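Local coordinates for protein SsfS6 (Streptomyces sp. SF2575, PDB 4G2T) that is a two-domain protein of the GT-B fold that holds a bound thymidine-5'-diphosphate, at residues 230-235 with 267-272; 128-133 with 150-155; 71-76 with 101-106; 224-229 with 263-268. All coordinates share one frame; numbering follows the deposited sequence. Where two conformers were deposited one is given.

Contact 1. Residues 230-235 with 267-272; sequences CLTFGT and VVAVSD. With TYD (thymidine-5'-diphosphate), chain B.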
loop_
_atom_site.group_PDB
_atom_site.type_symbol
_atom_site.label_atom_id
_atom_site.label_comp_id
_atom_site.label_asym_id
_atom_site.label_seq_id
_atom_site.Cartn_x
_atom_site.Cartn_y
_atom_site.Cartn_z
ATOM N N CYS A 230 -16.547 10.169 -16.963
ATOM C CA CYS A 230 -15.349 10.618 -16.267
ATOM C C CYS A 230 -14.398 11.337 -17.216
ATOM O O CYS A 230 -13.979 10.782 -18.230
ATOM C CB CYS A 230 -14.631 9.446 -15.598
ATOM S SG CYS A 230 -13.082 9.909 -14.793
ATOM N N LEU A 231 -14.061 12.575 -16.878
ATOM C CA LEU A 231 -13.172 13.383 -17.703
ATOM C C LEU A 231 -11.845 13.617 -16.990
ATOM O O LEU A 231 -11.795 14.289 -15.962
ATOM C CB LEU A 231 -13.839 14.717 -18.038
ATOM C CG LEU A 231 -13.041 15.702 -18.894
ATOM C CD1 LEU A 231 -12.775 15.129 -20.278
ATOM C CD2 LEU A 231 -13.770 17.034 -18.990
ATOM N N THR A 232 -10.770 13.059 -17.536
ATOM C CA THR A 232 -9.455 13.179 -16.917
ATOM C C THR A 232 -8.342 13.272 -17.956
ATOM O O THR A 232 -8.387 12.601 -18.982
ATOM C CB THR A 232 -9.169 11.994 -15.969
ATOM O OG1 THR A 232 -7.826 12.082 -15.479
ATOM C CG2 THR A 232 -9.360 10.666 -16.690
ATOM N N PHE A 233 -7.343 14.107 -17.687
ATOM C CA PHE A 233 -6.211 14.254 -18.599
ATOM C C PHE A 233 -4.879 13.884 -17.950
ATOM O O PHE A 233 -3.814 14.138 -18.511
ATOM C CB PHE A 233 -6.153 15.672 -19.176
ATOM C CG PHE A 233 -7.107 15.906 -20.316
ATOM C CD1 PHE A 233 -7.694 14.838 -20.976
ATOM C CD2 PHE A 233 -7.408 17.192 -20.733
ATOM C CE1 PHE A 233 -8.569 15.048 -22.025
ATOM C CE2 PHE A 233 -8.283 17.408 -21.783
ATOM C CZ PHE A 233 -8.864 16.335 -22.428
ATOM N N GLY A 234 -4.942 13.278 -16.769
ATOM C CA GLY A 234 -3.745 12.797 -16.102
ATOM C C GLY A 234 -3.086 13.819 -15.195
ATOM O O GLY A 234 -3.747 14.710 -14.662
ATOM N N THR A 235 -1.774 13.688 -15.026
ATOM C CA THR A 235 -1.027 14.538 -14.106
ATOM C C THR A 235 -0.050 15.457 -14.833
ATOM O O THR A 235 0.551 16.342 -14.224
ATOM C CB THR A 235 -0.235 13.692 -13.091
ATOM O OG1 THR A 235 0.787 12.956 -13.774
ATOM C CG2 THR A 235 -1.159 12.722 -12.371
ATOM N N VAL A 267 -17.909 13.752 -14.192
ATOM C CA VAL A 267 -16.981 13.905 -13.082
ATOM C C VAL A 267 -15.586 14.143 -13.646
ATOM O O VAL A 267 -15.129 13.404 -14.517
ATOM C CB VAL A 267 -16.957 12.651 -12.187
ATOM C CG1 VAL A 267 -15.830 12.739 -11.171
ATOM C CG2 VAL A 267 -18.299 12.466 -11.492
ATOM N N VAL A 268 -14.914 15.177 -13.155
ATOM C CA VAL A 268 -13.587 15.513 -13.654
ATOM C C VAL A 268 -12.483 15.094 -12.686
ATOM O O VAL A 268 -12.340 15.668 -11.605
ATOM C CB VAL A 268 -13.458 17.018 -13.954
ATOM C CG1 VAL A 268 -12.090 17.324 -14.541
ATOM C CG2 VAL A 268 -14.559 17.462 -14.903
ATOM N N ALA A 269 -11.707 14.091 -13.081
ATOM C CA ALA A 269 -10.570 13.644 -12.288
ATOM C C ALA A 269 -9.327 14.446 -12.658
ATOM O O ALA A 269 -8.688 14.187 -13.676
ATOM C CB ALA A 269 -10.328 12.156 -12.487
ATOM N N VAL A 270 -8.995 15.423 -11.822
ATOM C CA VAL A 270 -7.883 16.324 -12.090
ATOM C C VAL A 270 -7.321 16.804 -10.755
ATOM O O VAL A 270 -7.975 16.656 -9.724
ATOM C CB VAL A 270 -8.349 17.526 -12.947
ATOM C CG1 VAL A 270 -9.199 18.477 -12.117
ATOM C CG2 VAL A 270 -7.165 18.255 -13.575
ATOM N N SER A 271 -6.109 17.353 -10.768
ATOM C CA SER A 271 -5.477 17.858 -9.551
ATOM C C SER A 271 -6.385 18.834 -8.805
ATOM O O SER A 271 -7.076 19.645 -9.422
ATOM C CB SER A 271 -4.142 18.530 -9.880
ATOM O OG SER A 271 -3.524 19.034 -8.709
ATOM N N ASP A 272 -6.384 18.738 -7.478
ATOM C CA ASP A 272 -7.250 19.561 -6.637
ATOM C C ASP A 272 -7.005 21.056 -6.829
ATOM O O ASP A 272 -7.941 21.855 -6.783
ATOM C CB ASP A 272 -7.086 19.182 -5.163
ATOM C CG ASP A 272 -7.672 17.819 -4.844
ATOM O OD1 ASP A 272 -8.720 17.470 -5.429
ATOM O OD2 ASP A 272 -7.086 17.098 -4.010
HETATM P PA TYD B . -1.272 8.279 -16.913
HETATM O O1A TYD B . -2.600 7.634 -17.225
HETATM O O2A TYD B . -0.152 7.455 -17.506
HETATM O O3A TYD B . -1.270 9.722 -17.511
HETATM P PB TYD B . -0.045 10.665 -17.289
HETATM O O1B TYD B . 1.228 9.858 -17.208
HETATM O O2B TYD B . 0.035 11.621 -18.455
HETATM O O3B TYD B . -0.223 11.445 -16.007
HETATM O "O5'" TYD B . -1.081 8.384 -15.369
HETATM C "C5'" TYD B . -2.043 8.999 -14.598
HETATM C "C4'" TYD B . -2.245 8.203 -13.357
HETATM O "O4'" TYD B . -2.731 9.016 -12.343
HETATM C "C3'" TYD B . -3.277 7.134 -13.601
HETATM O "O3'" TYD B . -2.980 6.019 -12.850
HETATM C "C2'" TYD B . -4.594 7.715 -13.200
HETATM C "C1'" TYD B . -4.132 8.683 -12.049
HETATM N N1 TYD B . -5.090 9.829 -11.660
HETATM C C2 TYD B . -6.362 9.589 -11.009
HETATM O O2 TYD B . -6.714 8.452 -10.750
HETATM N N3 TYD B . -7.228 10.652 -10.662
HETATM C C4 TYD B . -6.859 11.976 -10.944
HETATM O O4 TYD B . -7.612 12.906 -10.640
HETATM C C5 TYD B . -5.550 12.234 -11.611
HETATM C C5M TYD B . -5.156 13.641 -11.911
HETATM C C6 TYD B . -4.703 11.202 -11.951
HETATM O O HOH W 1 -6.737 15.486 -15.260
HETATM O O HOH W 2 -4.257 16.665 -12.953
#

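Contact 2. Residues 128-133 with 150-155; sequences TETYSL and SIRLAS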
loop_
_atom_site.group_PDB
_atom_site.type_symbol
_atom_site.label_atom_id
_atom_site.label_comp_id
_atom_site.label_asym_id
_atom_site.label_seq_id
_atom_site.Cartn_x
_atom_site.Cartn_y
_atom_site.Cartn_z
ATOM N N THR A 128 11.776 -2.746 -11.976
ATOM C CA THR A 128 11.670 -1.477 -12.684
ATOM C C THR A 128 10.760 -1.591 -13.901
ATOM O O THR A 128 10.372 -2.690 -14.295
ATOM C CB THR A 128 13.053 -0.982 -13.142
ATOM O OG1 THR A 128 12.969 0.397 -13.518
ATOM C CG2 THR A 128 13.553 -1.801 -14.324
ATOM N N GLU A 129 10.419 -0.450 -14.491
ATOM C CA GLU A 129 9.596 -0.436 -15.694
ATOM C C GLU A 129 10.466 -0.409 -16.949
ATOM O O GLU A 129 11.691 -0.321 -16.861
ATOM C CB GLU A 129 8.612 0.739 -15.676
ATOM C CG GLU A 129 9.262 2.109 -15.663
ATOM C CD GLU A 129 9.188 2.803 -17.008
ATOM O OE1 GLU A 129 8.644 2.205 -17.960
ATOM O OE2 GLU A 129 9.672 3.950 -17.110
ATOM N N THR A 130 9.825 -0.486 -18.111
ATOM C CA THR A 130 10.530 -0.658 -19.380
ATOM C C THR A 130 11.514 0.466 -19.706
ATOM O O THR A 130 12.628 0.206 -20.163
ATOM C CB THR A 130 9.541 -0.814 -20.554
ATOM O OG1 THR A 130 8.549 -1.794 -20.224
ATOM C CG2 THR A 130 10.273 -1.245 -21.816
ATOM N N TYR A 131 11.110 1.708 -19.467
ATOM C CA TYR A 131 11.925 2.852 -19.869
ATOM C C TYR A 131 12.726 3.475 -18.725
ATOM O O TYR A 131 13.392 4.494 -18.909
ATOM C CB TYR A 131 11.065 3.908 -20.570
ATOM C CG TYR A 131 10.381 3.397 -21.819
ATOM C CD1 TYR A 131 10.906 2.328 -22.535
ATOM C CD2 TYR A 131 9.208 3.978 -22.279
ATOM C CE1 TYR A 131 10.282 1.854 -23.673
ATOM C CE2 TYR A 131 8.576 3.511 -23.416
ATOM C CZ TYR A 131 9.118 2.449 -24.109
ATOM O OH TYR A 131 8.494 1.980 -25.242
ATOM N N SER A 132 12.662 2.861 -17.548
ATOM C CA SER A 132 13.515 3.270 -16.438
ATOM C C SER A 132 14.810 2.468 -16.474
ATOM O O SER A 132 14.955 1.467 -15.771
ATOM C CB SER A 132 12.803 3.077 -15.098
ATOM O OG SER A 132 11.748 4.008 -14.938
ATOM N N LEU A 133 15.749 2.918 -17.299
ATOM C CA LEU A 133 16.977 2.173 -17.561
ATOM C C LEU A 133 17.998 2.251 -16.429
ATOM O O LEU A 133 19.049 1.613 -16.493
ATOM C CB LEU A 133 17.611 2.643 -18.874
ATOM C CG LEU A 133 16.765 2.435 -20.131
ATOM C CD1 LEU A 133 17.427 3.082 -21.336
ATOM C CD2 LEU A 133 16.532 0.952 -20.376
ATOM N N SER A 150 6.221 -4.201 -17.857
ATOM C CA SER A 150 5.612 -3.245 -18.769
ATOM C C SER A 150 4.455 -2.539 -18.079
ATOM O O SER A 150 3.716 -3.147 -17.305
ATOM C CB SER A 150 5.120 -3.940 -20.039
ATOM O OG SER A 150 4.391 -3.042 -20.857
ATOM N N ILE A 151 4.307 -1.249 -18.357
ATOM C CA ILE A 151 3.228 -0.463 -17.775
ATOM C C ILE A 151 2.390 0.163 -18.884
ATOM O O ILE A 151 1.657 1.128 -18.662
ATOM C CB ILE A 151 3.776 0.635 -16.843
ATOM C CG1 ILE A 151 4.618 1.641 -17.632
ATOM C CG2 ILE A 151 4.607 0.016 -15.729
ATOM C CD1 ILE A 151 5.200 2.750 -16.781
ATOM N N ARG A 152 2.503 -0.405 -20.082
ATOM C CA ARG A 152 1.846 0.139 -21.265
ATOM C C ARG A 152 1.170 -0.964 -22.073
ATOM O O ARG A 152 1.582 -2.124 -22.021
ATOM C CB ARG A 152 2.873 0.862 -22.139
ATOM C CG ARG A 152 3.666 1.931 -21.402
ATOM C CD ARG A 152 4.927 2.331 -22.149
ATOM N NE ARG A 152 5.633 3.406 -21.461
ATOM C CZ ARG A 152 6.519 3.217 -20.488
ATOM N NH1 ARG A 152 6.816 1.988 -20.089
ATOM N NH2 ARG A 152 7.112 4.255 -19.917
ATOM N N LEU A 153 0.129 -0.600 -22.818
ATOM C CA LEU A 153 -0.521 -1.533 -23.735
ATOM C C LEU A 153 0.469 -1.982 -24.799
ATOM O O LEU A 153 0.476 -3.141 -25.212
ATOM C CB LEU A 153 -1.733 -0.884 -24.402
ATOM C CG LEU A 153 -3.073 -0.954 -23.673
ATOM C CD1 LEU A 153 -4.133 -0.177 -24.439
ATOM C CD2 LEU A 153 -3.499 -2.402 -23.494
ATOM N N ALA A 154 1.304 -1.046 -25.237
ATOM C CA ALA A 154 2.352 -1.335 -26.202
ATOM C C ALA A 154 3.577 -0.483 -25.900
ATOM O O ALA A 154 3.469 0.731 -25.720
ATOM C CB ALA A 154 1.859 -1.076 -27.616
ATOM N N SER A 155 4.738 -1.122 -25.834
ATOM C CA SER A 155 5.982 -0.416 -25.564
ATOM C C SER A 155 6.899 -0.467 -26.779
ATOM O O SER A 155 7.607 -1.454 -26.979
ATOM C CB SER A 155 6.688 -1.017 -24.348
ATOM O OG SER A 155 5.852 -0.983 -23.204
HETATM O O HOH W 3 6.165 -0.556 -20.650
#

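Contact 3. Residues 71-76 with 101-106; sequences LDMPEV and RGYGRL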
loop_
_atom_site.group_PDB
_atom_site.type_symbol
_atom_site.label_atom_id
_atom_site.label_comp_id
_atom_site.label_asym_id
_atom_site.label_seq_id
_atom_site.Cartn_x
_atom_site.Cartn_y
_atom_site.Cartn_z
ATOM N N LEU A 71 12.270 16.510 -10.150
ATOM C CA LEU A 71 12.602 16.413 -11.565
ATOM C C LEU A 71 11.405 16.021 -12.427
ATOM O O LEU A 71 10.582 15.196 -12.032
ATOM C CB LEU A 71 13.732 15.398 -11.759
ATOM C CG LEU A 71 14.254 15.139 -13.174
ATOM C CD1 LEU A 71 14.911 16.383 -13.744
ATOM C CD2 LEU A 71 15.222 13.966 -13.175
ATOM N N ASP A 72 11.310 16.622 -13.608
ATOM C CA ASP A 72 10.277 16.249 -14.564
ATOM C C ASP A 72 10.910 15.924 -15.911
ATOM O O ASP A 72 12.002 16.399 -16.221
ATOM C CB ASP A 72 9.239 17.363 -14.709
ATOM C CG ASP A 72 7.966 16.889 -15.384
ATOM O OD1 ASP A 72 7.688 15.672 -15.339
ATOM O OD2 ASP A 72 7.244 17.732 -15.955
HETATM N N MSE A 73 10.218 15.111 -16.702
HETATM C CA MSE A 73 10.733 14.654 -17.998
HETATM C C MSE A 73 11.218 15.734 -18.986
HETATM O O MSE A 73 12.257 15.547 -19.619
HETATM C CB MSE A 73 9.734 13.712 -18.684
HETATM C CG MSE A 73 9.746 12.292 -18.140
HETATM SE SE MSE A 73 11.510 11.467 -18.256
HETATM C CE MSE A 73 11.887 11.810 -20.139
ATOM N N PRO A 74 10.474 16.851 -19.134
ATOM C CA PRO A 74 10.922 17.881 -20.081
ATOM C C PRO A 74 12.341 18.407 -19.850
ATOM O O PRO A 74 13.005 18.759 -20.823
ATOM C CB PRO A 74 9.905 19.004 -19.874
ATOM C CG PRO A 74 8.672 18.302 -19.475
ATOM C CD PRO A 74 9.122 17.150 -18.622
ATOM N N GLU A 75 12.795 18.460 -18.600
ATOM C CA GLU A 75 14.153 18.914 -18.306
ATOM C C GLU A 75 15.174 18.034 -19.009
ATOM O O GLU A 75 16.175 18.514 -19.537
ATOM C CB GLU A 75 14.430 18.867 -16.804
ATOM C CG GLU A 75 13.455 19.638 -15.941
ATOM C CD GLU A 75 13.844 19.605 -14.476
ATOM O OE1 GLU A 75 12.947 19.444 -13.623
ATOM O OE2 GLU A 75 15.051 19.736 -14.178
ATOM N N VAL A 76 14.905 16.735 -19.005
ATOM C CA VAL A 76 15.838 15.747 -19.523
ATOM C C VAL A 76 15.673 15.556 -21.025
ATOM O O VAL A 76 16.639 15.285 -21.739
ATOM C CB VAL A 76 15.634 14.395 -18.821
ATOM C CG1 VAL A 76 16.775 13.463 -19.144
ATOM C CG2 VAL A 76 15.522 14.593 -17.318
ATOM N N ARG A 101 16.024 8.705 -26.048
ATOM C CA ARG A 101 17.255 9.317 -25.561
ATOM C C ARG A 101 16.986 10.159 -24.318
ATOM O O ARG A 101 17.886 10.404 -23.516
ATOM C CB ARG A 101 17.915 10.164 -26.653
ATOM C CG ARG A 101 18.430 9.352 -27.834
ATOM C CD ARG A 101 19.276 10.198 -28.773
ATOM N NE ARG A 101 18.505 11.260 -29.412
ATOM C CZ ARG A 101 17.856 11.122 -30.563
ATOM N NH1 ARG A 101 17.882 9.962 -31.205
ATOM N NH2 ARG A 101 17.179 12.142 -31.073
ATOM N N GLY A 102 15.740 10.596 -24.163
ATOM C CA GLY A 102 15.323 11.313 -22.974
ATOM C C GLY A 102 15.363 10.418 -21.751
ATOM O O GLY A 102 15.846 10.819 -20.693
ATOM N N TYR A 103 14.854 9.198 -21.896
ATOM C CA TYR A 103 14.887 8.224 -20.810
ATOM C C TYR A 103 16.319 7.810 -20.494
ATOM O O TYR A 103 16.652 7.520 -19.345
ATOM C CB TYR A 103 14.057 6.988 -21.161
ATOM C CG TYR A 103 12.564 7.223 -21.159
ATOM C CD1 TYR A 103 11.887 7.495 -19.977
ATOM C CD2 TYR A 103 11.829 7.158 -22.335
ATOM C CE1 TYR A 103 10.521 7.706 -19.968
ATOM C CE2 TYR A 103 10.464 7.367 -22.337
ATOM C CZ TYR A 103 9.815 7.641 -21.150
ATOM O OH TYR A 103 8.455 7.850 -21.146
ATOM N N GLY A 104 17.161 7.781 -21.522
ATOM C CA GLY A 104 18.556 7.428 -21.353
ATOM C C GLY A 104 19.297 8.447 -20.510
ATOM O O GLY A 104 20.092 8.089 -19.643
ATOM N N ARG A 105 19.027 9.724 -20.761
ATOM C CA ARG A 105 19.682 10.798 -20.022
ATOM C C ARG A 105 19.073 10.973 -18.634
ATOM O O ARG A 105 19.666 11.609 -17.762
ATOM C CB ARG A 105 19.620 12.108 -20.809
ATOM C CG ARG A 105 20.301 12.044 -22.166
ATOM C CD ARG A 105 20.374 13.414 -22.813
ATOM N NE ARG A 105 19.052 13.969 -23.091
ATOM C CZ ARG A 105 18.439 13.888 -24.267
ATOM N NH1 ARG A 105 19.030 13.275 -25.283
ATOM N NH2 ARG A 105 17.237 14.424 -24.429
ATOM N N LEU A 106 17.883 10.411 -18.437
ATOM C CA LEU A 106 17.237 10.412 -17.131
ATOM C C LEU A 106 18.050 9.560 -16.165
ATOM O O LEU A 106 18.104 9.834 -14.966
ATOM C CB LEU A 106 15.810 9.871 -17.242
ATOM C CG LEU A 106 15.053 9.590 -15.940
ATOM C CD1 LEU A 106 14.902 10.857 -15.115
ATOM C CD2 LEU A 106 13.694 8.972 -16.232
#

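Contact 4. Residues 224-229 with 263-268; sequences RKQPRL and GFEVVV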
loop_
_atom_site.group_PDB
_atom_site.type_symbol
_atom_site.label_atom_id
_atom_site.label_comp_id
_atom_site.label_asym_id
_atom_site.label_seq_id
_atom_site.Cartn_x
_atom_site.Cartn_y
_atom_site.Cartn_z
ATOM N N ARG A 224 -27.283 5.026 -9.607
ATOM C CA ARG A 224 -27.041 5.974 -10.688
ATOM C C ARG A 224 -28.210 5.988 -11.670
ATOM O O ARG A 224 -28.481 4.987 -12.333
ATOM C CB ARG A 224 -25.742 5.610 -11.412
ATOM C CG ARG A 224 -25.392 6.526 -12.565
ATOM C CD ARG A 224 -23.972 6.291 -13.065
ATOM N NE ARG A 224 -23.819 5.034 -13.794
ATOM C CZ ARG A 224 -23.316 3.921 -13.270
ATOM N NH1 ARG A 224 -22.914 3.900 -12.007
ATOM N NH2 ARG A 224 -23.212 2.826 -14.011
ATOM N N LYS A 225 -28.898 7.123 -11.762
ATOM C CA LYS A 225 -30.090 7.218 -12.604
ATOM C C LYS A 225 -29.865 7.955 -13.927
ATOM O O LYS A 225 -30.821 8.377 -14.578
ATOM C CB LYS A 225 -31.263 7.838 -11.835
ATOM C CG LYS A 225 -31.006 9.231 -11.280
ATOM C CD LYS A 225 -32.293 9.835 -10.732
ATOM C CE LYS A 225 -32.051 11.184 -10.074
ATOM N NZ LYS A 225 -31.281 11.058 -8.806
ATOM N N GLN A 226 -28.601 8.103 -14.316
ATOM C CA GLN A 226 -28.244 8.647 -15.625
ATOM C C GLN A 226 -26.773 8.372 -15.926
ATOM O O GLN A 226 -25.946 8.377 -15.016
ATOM C CB GLN A 226 -28.539 10.150 -15.709
ATOM C CG GLN A 226 -27.720 11.019 -14.772
ATOM C CD GLN A 226 -27.874 12.497 -15.078
ATOM O OE1 GLN A 226 -28.298 12.876 -16.170
ATOM N NE2 GLN A 226 -27.533 13.340 -14.110
ATOM N N PRO A 227 -26.445 8.120 -17.206
ATOM C CA PRO A 227 -25.077 7.803 -17.637
ATOM C C PRO A 227 -24.042 8.794 -17.112
ATOM O O PRO A 227 -24.162 9.997 -17.345
ATOM C CB PRO A 227 -25.168 7.894 -19.161
ATOM C CG PRO A 227 -26.573 7.521 -19.461
ATOM C CD PRO A 227 -27.394 8.089 -18.335
ATOM N N ARG A 228 -23.039 8.285 -16.402
ATOM C CA ARG A 228 -22.003 9.134 -15.824
ATOM C C ARG A 228 -20.701 9.050 -16.616
ATOM O O ARG A 228 -20.243 7.962 -16.963
ATOM C CB ARG A 228 -21.765 8.775 -14.353
ATOM C CG ARG A 228 -20.824 9.723 -13.625
ATOM C CD ARG A 228 -20.711 9.392 -12.140
ATOM N NE ARG A 228 -21.958 9.627 -11.416
ATOM C CZ ARG A 228 -22.585 8.708 -10.687
ATOM N NH1 ARG A 228 -22.082 7.487 -10.579
ATOM N NH2 ARG A 228 -23.713 9.013 -10.061
ATOM N N LEU A 229 -20.109 10.207 -16.898
ATOM C CA LEU A 229 -18.868 10.269 -17.664
ATOM C C LEU A 229 -17.714 10.787 -16.811
ATOM O O LEU A 229 -17.874 11.729 -16.037
ATOM C CB LEU A 229 -19.050 11.144 -18.910
ATOM C CG LEU A 229 -17.849 11.383 -19.833
ATOM C CD1 LEU A 229 -18.298 11.450 -21.284
ATOM C CD2 LEU A 229 -17.103 12.660 -19.460
ATOM N N GLY A 263 -26.265 14.388 -22.584
ATOM C CA GLY A 263 -27.012 13.481 -21.734
ATOM C C GLY A 263 -26.106 12.737 -20.774
ATOM O O GLY A 263 -26.226 11.523 -20.607
ATOM N N PHE A 264 -25.194 13.467 -20.140
ATOM C CA PHE A 264 -24.236 12.864 -19.221
ATOM C C PHE A 264 -24.121 13.622 -17.903
ATOM O O PHE A 264 -24.232 14.846 -17.862
ATOM C CB PHE A 264 -22.850 12.783 -19.863
ATOM C CG PHE A 264 -22.703 11.677 -20.867
ATOM C CD1 PHE A 264 -22.663 10.355 -20.456
ATOM C CD2 PHE A 264 -22.584 11.959 -22.216
ATOM C CE1 PHE A 264 -22.522 9.334 -21.376
ATOM C CE2 PHE A 264 -22.440 10.943 -23.141
ATOM C CZ PHE A 264 -22.409 9.628 -22.720
ATOM N N GLU A 265 -23.900 12.876 -16.827
ATOM C CA GLU A 265 -23.456 13.453 -15.569
ATOM C C GLU A 265 -21.946 13.289 -15.547
ATOM O O GLU A 265 -21.444 12.170 -15.603
ATOM C CB GLU A 265 -24.083 12.714 -14.388
ATOM C CG GLU A 265 -23.652 13.235 -13.027
ATOM C CD GLU A 265 -24.167 12.380 -11.887
ATOM O OE1 GLU A 265 -24.422 11.177 -12.112
ATOM O OE2 GLU A 265 -24.320 12.908 -10.766
ATOM N N VAL A 266 -21.210 14.393 -15.488
ATOM C CA VAL A 266 -19.762 14.305 -15.641
ATOM C C VAL A 266 -18.969 14.536 -14.354
ATOM O O VAL A 266 -19.313 15.385 -13.532
ATOM C CB VAL A 266 -19.245 15.238 -16.759
ATOM C CG1 VAL A 266 -19.797 14.802 -18.107
ATOM C CG2 VAL A 266 -19.625 16.671 -16.474
ATOM N N VAL A 267 -17.909 13.752 -14.192
ATOM C CA VAL A 267 -16.981 13.905 -13.082
ATOM C C VAL A 267 -15.586 14.143 -13.646
ATOM O O VAL A 267 -15.129 13.404 -14.517
ATOM C CB VAL A 267 -16.957 12.651 -12.187
ATOM C CG1 VAL A 267 -15.830 12.739 -11.171
ATOM C CG2 VAL A 267 -18.299 12.466 -11.492
ATOM N N VAL A 268 -14.914 15.177 -13.155
ATOM C CA VAL A 268 -13.587 15.513 -13.654
ATOM C C VAL A 268 -12.483 15.094 -12.686
ATOM O O VAL A 268 -12.340 15.668 -11.605
ATOM C CB VAL A 268 -13.458 17.018 -13.954
ATOM C CG1 VAL A 268 -12.090 17.324 -14.541
ATOM C CG2 VAL A 268 -14.559 17.462 -14.903
#

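Contact 1. Residues 230-235 with 267-272
Strands 230-232 and 267-269 run parallel, their axes 4.5 Å apart at closest and 29° askew, with Leu231 gripped by two backbone bonds: its N gives to Val267 O (2.7 Å, 172° at the hydrogen), and its O takes Ala269 N at 2.9 Å. The second bond is more bent, the donor standing above the carbonyl plane. Leu231 and Val268 lie side by side on the face covered by helix 252-258, Leu231 CD2 meeting Val268 CG2 at 4.2 Å. On the other face Ala269 CB packs 3.7 Å from Thr232 CB and 3.4 Å from O4 of thymidine-5'-diphosphate. Beyond the strands a water accepts from Phe233 N and donates to Ala269 O and Gly234 O, bridging the diverging chains; a second water links Gly234 O to Ser271 N. Thr235 N donates to the phosphate oxygen O3B (2.9 Å, 163°). Base and diphosphate are thus met by loops at the C-terminal ends of neighbouring parallel strands, the nucleotide-site arrangement of a Rossmann-like GT-B domain.

Contact 2. Residues 128-133 with 150-155
Glu129 OE1 takes three hydrogen bonds, two of them from the guanidinium of Arg152 in a salt bridge. Arg152 NH1 lies 2.8 Å from Glu129 OE1 and approaches nearly along its C-O axis, while Arg152 NH2, at 3.2 Å, makes a more bent bond (136°) on the syn side. OE1 lies in the guanidinium plane, so both N-H groups point at this one atom. The third donor, Tyr131 N, reaches Glu129 OE1 at 2.9 Å from above the carboxylate plane. This side-chain-to-backbone bond lies within a type I turn, Glu129 to Ser132, which follows strand 125-129 at the C-terminal edge of the parallel sheet in the N-terminal Rossmann-like half; residues 150-155 leave the adjacent strand 146-149. The Tyr131 ring crosses over one guanidinium face, CD2 lying 3.2 Å from Arg152 NH2, with the two planes 42° apart. Arg152 CG is anti to its own carbonyl carbon (chi1 -54°), and the chain extends from CG to NE, carrying the charge under that ring. NE has a separate salt-bridge partner, Glu330. A water accepts from Arg152 NH1 at 2.7 Å and from Ile151 N, and also hydrogen-bonds to Thr130 OG1 and Ser155 OG (2.6 Å).

Contact 3. Residues 71-76 with 101-106
Val76 O is gripped side-on by two nitrogens of Arg105: NH2 at 2.9 Å from Val76 O, in the carbonyl plane on a lone pair, and NE at 3.1 Å from the same oxygen, nearly in line with the C=O. Both bonds lie within 5° of the guanidinium plane, which fixes the rotation of that group, and a bend at chi3 (-63°) turns it back toward the carbonyl. One face of the guanidinium lies against Arg101 O and Gly102 CA, so the arginine folds back along its own helix. Beside this bidentate bond Val76 CG1, placed anti to its backbone N (chi1 -168°), presses on the helix backbone, 3.2 Å from Gly102 O and 3.3 Å from Leu106 N; its nearest side-chain neighbour is Arg105 CB at 3.6 Å. Met73, a selenomethionine bent at chi2 and chi3, brings its SE to 3.9 Å from Leu106 CD2. Met73 CE sits over one face of the Tyr103 ring, toward the rim, and Met73 SE approaches the ring obliquely, 4.2 Å from Tyr103 CE1, a Met-aromatic contact. Leu71 CD2 also meets Leu106 CD1 at 3.7 Å. Tyr103 OH is hydrogen-bonded to Glu330. The contact thus seats short helix 73-77 on long helix 92-121, whose Tyr103 also packs against Ile159 of helix 157-166 and meets the ring of Tyr131 just after strand 125-129.

Contact 4. Residues 224-229 with 263-268
Two neighbouring parallel strands of the C-terminal sheet begin here, Arg228 pairing with Glu265 and Leu229 with Val266, both at 4.6 Å between CA atoms. Three backbone bonds join them: Glu265 N to Pro227 O (2.9 Å), Leu229 N to Glu265 O (2.7 Å) and Val267 N to Leu229 O. Arg228 and Glu265 lie side by side, and their salt bridge runs from Arg228 NE to Glu265 OE1 at 3.0 Å. The NE-H...OE1 bond within it is bent, 130° at the hydrogen, and OE1 is met from well above its carboxylate plane, with a weak second bond from Arg228 NH2. Arg228 NH1 turns to Ala299 O instead. On the other face of this Rossmann-like sheet Leu229 CD2 meets Val266 CG1 at 3.7 Å. Flanking loop residues join in: Leu229 CD1 lies over a face of the Phe264 ring, which has Pro227 O near its edge, and Pro227 CB touches Phe264 CE1 at 3.7 Å. At the exposed margin Gln226, extended beyond CG, crosses Glu265 at about a right angle and sets NE2 3.5 Å from Glu265 CB.

From the N terminus, contact 3 comes first, closing the loop between helix 73-77 and helix 92-121. Contact 2 follows in series, joining the turn after strand 125-129 to the loop after strand 146-149; the two touch where Tyr131 O packs on Tyr103 CB, so helix 92-121 packs against the loops at the C-terminal ends of these strands. Contacts 4 and 1 share strands 228-232 and 265-269 and overlap at Val267 and Val268, contact 4 pairing the starts of the strands and contact 1 their ends. Both close the same connection, which runs through helix 252-258, as a parallel beta-alpha-beta unit. Contacts 3 and 4 lie on opposite sides of the chain's centre, about 38 Å apart between centres.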